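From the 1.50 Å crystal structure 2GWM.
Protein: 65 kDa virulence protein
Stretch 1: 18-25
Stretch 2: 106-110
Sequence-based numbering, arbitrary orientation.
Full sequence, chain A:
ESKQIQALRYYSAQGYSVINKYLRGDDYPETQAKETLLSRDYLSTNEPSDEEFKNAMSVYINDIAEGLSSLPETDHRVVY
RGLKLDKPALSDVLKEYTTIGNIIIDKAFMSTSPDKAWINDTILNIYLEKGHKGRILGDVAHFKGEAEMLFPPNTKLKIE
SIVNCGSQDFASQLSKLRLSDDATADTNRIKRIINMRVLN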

# COMPACT_ATOMS: atom_id res chain seq x y z
N VAL A 18 2.87 -6.51 10.19
CA VAL A 18 1.83 -6.90 11.12
C VAL A 18 0.54 -6.08 10.92
O VAL A 18 -0.59 -6.62 10.91
CB VAL A 18 2.34 -6.68 12.56
CG1 VAL A 18 1.23 -6.76 13.58
CG2 VAL A 18 3.43 -7.71 12.87
N ILE A 19 0.69 -4.77 10.79
CA ILE A 19 -0.42 -3.85 10.79
C ILE A 19 -1.42 -4.01 9.65
O ILE A 19 -2.62 -3.85 9.84
CB ILE A 19 0.12 -2.40 10.67
CG1 ILE A 19 0.56 -1.93 12.03
CG2 ILE A 19 -0.96 -1.46 10.11
CD1 ILE A 19 -0.57 -1.43 12.88
N ASN A 20 -0.91 -4.27 8.45
CA ASN A 20 -1.81 -4.31 7.31
C ASN A 20 -2.68 -5.54 7.32
O ASN A 20 -3.87 -5.46 7.06
CB ASN A 20 -0.99 -4.16 6.02
CG ASN A 20 -0.31 -2.77 5.91
OD1 ASN A 20 0.86 -2.62 5.44
ND2 ASN A 20 -1.03 -1.75 6.32
N LYS A 21 -2.12 -6.68 7.73
CA LYS A 21 -2.96 -7.86 7.94
C LYS A 21 -4.01 -7.61 9.01
O LYS A 21 -5.17 -7.98 8.88
CB LYS A 21 -2.12 -9.08 8.29
CG LYS A 21 -1.29 -9.59 7.15
CD LYS A 21 -0.39 -10.77 7.56
CE LYS A 21 0.21 -11.43 6.34
NZ LYS A 21 0.93 -12.73 6.65
N TYR A 22 -3.61 -6.97 10.10
CA TYR A 22 -4.54 -6.60 11.17
C TYR A 22 -5.71 -5.75 10.65
O TYR A 22 -6.90 -6.06 10.89
CB TYR A 22 -3.78 -5.83 12.26
CG TYR A 22 -4.64 -5.37 13.42
CD1 TYR A 22 -5.05 -6.25 14.42
CD2 TYR A 22 -5.03 -4.05 13.51
CE1 TYR A 22 -5.81 -5.84 15.45
CE2 TYR A 22 -5.83 -3.59 14.58
CZ TYR A 22 -6.22 -4.52 15.54
OH TYR A 22 -6.95 -4.14 16.65
N LEU A 23 -5.35 -4.72 9.89
CA LEU A 23 -6.35 -3.77 9.38
C LEU A 23 -7.26 -4.46 8.40
O LEU A 23 -8.44 -4.16 8.37
CB LEU A 23 -5.68 -2.56 8.72
CG LEU A 23 -5.09 -1.52 9.70
CD1 LEU A 23 -4.14 -0.59 9.03
CD2 LEU A 23 -6.19 -0.74 10.39
N ARG A 24 -6.74 -5.39 7.63
CA ARG A 24 -7.62 -6.08 6.65
C ARG A 24 -8.59 -7.05 7.26
O ARG A 24 -9.48 -7.55 6.56
CB ARG A 24 -6.77 -6.83 5.65
CG ARG A 24 -6.06 -5.94 4.72
CD ARG A 24 -5.15 -6.77 3.85
NE ARG A 24 -4.23 -5.88 3.13
CZ ARG A 24 -2.92 -5.96 3.15
NH1 ARG A 24 -2.28 -6.91 3.82
NH2 ARG A 24 -2.22 -5.06 2.46
N GLY A 25 -8.43 -7.32 8.56
CA GLY A 25 -9.22 -8.33 9.24
C GLY A 25 -8.74 -9.73 8.92
O GLY A 25 -9.47 -10.70 9.13
N ASP A 106 -9.36 0.05 0.11
CA ASP A 106 -8.18 -0.61 0.66
C ASP A 106 -8.11 -0.34 2.16
O ASP A 106 -7.87 0.79 2.57
CB ASP A 106 -6.89 -0.14 -0.02
CG ASP A 106 -5.67 -1.02 0.34
OD1 ASP A 106 -5.67 -1.59 1.45
OD2 ASP A 106 -4.73 -1.16 -0.47
N LYS A 107 -8.30 -1.38 2.95
CA LYS A 107 -8.33 -1.21 4.41
C LYS A 107 -6.99 -0.98 5.09
O LYS A 107 -6.95 -0.54 6.22
CB LYS A 107 -9.00 -2.41 5.04
CG LYS A 107 -10.50 -2.45 4.67
CD LYS A 107 -11.19 -3.54 5.44
CE LYS A 107 -12.60 -3.77 4.92
NZ LYS A 107 -13.61 -2.68 5.31
N ALA A 108 -5.93 -1.31 4.41
CA ALA A 108 -4.59 -1.25 4.92
C ALA A 108 -3.93 0.07 4.48
O ALA A 108 -4.43 0.79 3.60
CB ALA A 108 -3.80 -2.44 4.36
N PHE A 109 -2.73 0.33 5.00
CA PHE A 109 -1.88 1.35 4.39
C PHE A 109 -1.60 0.85 2.96
O PHE A 109 -1.43 -0.34 2.75
CB PHE A 109 -0.62 1.53 5.17
CG PHE A 109 -0.79 2.26 6.48
CD1 PHE A 109 -0.59 3.61 6.54
CD2 PHE A 109 -1.17 1.62 7.62
CE1 PHE A 109 -0.70 4.29 7.73
CE2 PHE A 109 -1.32 2.30 8.82
CZ PHE A 109 -1.15 3.62 8.84
N MET A 110 -1.57 1.76 2.02
CA MET A 110 -1.39 1.41 0.59
C MET A 110 -0.07 1.98 0.09
O MET A 110 0.12 3.18 0.08
CB MET A 110 -2.55 1.88 -0.26
CG MET A 110 -2.43 1.38 -1.73
SD MET A 110 -3.80 2.04 -2.71
CE MET A 110 -3.35 3.69 -3.03
O HOH W 1 -2.66 -2.00 0.86
O HOH W 2 -5.32 -4.25 1.12

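Residues 18-24 form the closing turns of a helix, held by backbone hydrogen bonds such as Leu 23 N to Ile 19 O (2.9 Å) and Arg 24 N to Asn 20 O (2.9 Å). Gly 25 then leaves the helix with positive phi, a conformation that favours glycine, in a Schellman motif. Residues 107-109 form no regular helix or strand and run alongside this helix, roughly antiparallel to it, with Asn 20 CA 4.8 Å from Ala 108 CA and Arg 24 CA 5.4 Å from Lys 107 CA. Within the second stretch, Ala 108 N donates to Asp 106 OD1 (3.0 Å), tying the carboxylate to the backbone two residues further on.

The small side chain of Ala 108 points toward the helix, and its CB lies 3.6 Å from Arg 24 NH2. Leu 23 packs beside it, its CB 3.5 Å from Lys 107 O. Phe 109 extends the apolar contact: its CD2 lies 4.0 Å from both Ile 19 CG2, which meets the ring edge, and Leu 23 CD1.

Polar contact between Arg 24 and Asp 106 runs through water. Water 2 accepts from Arg 24 NE (2.8 Å) and donates to Asp 106 OD1 (2.7 Å), so it bridges the opposite charges. Water 1 donates to Asp 106 OD2 (2.6 Å) and Phe 109 O (2.8 Å), while its bond from Arg 24 NH2 (3.5 Å) is weak.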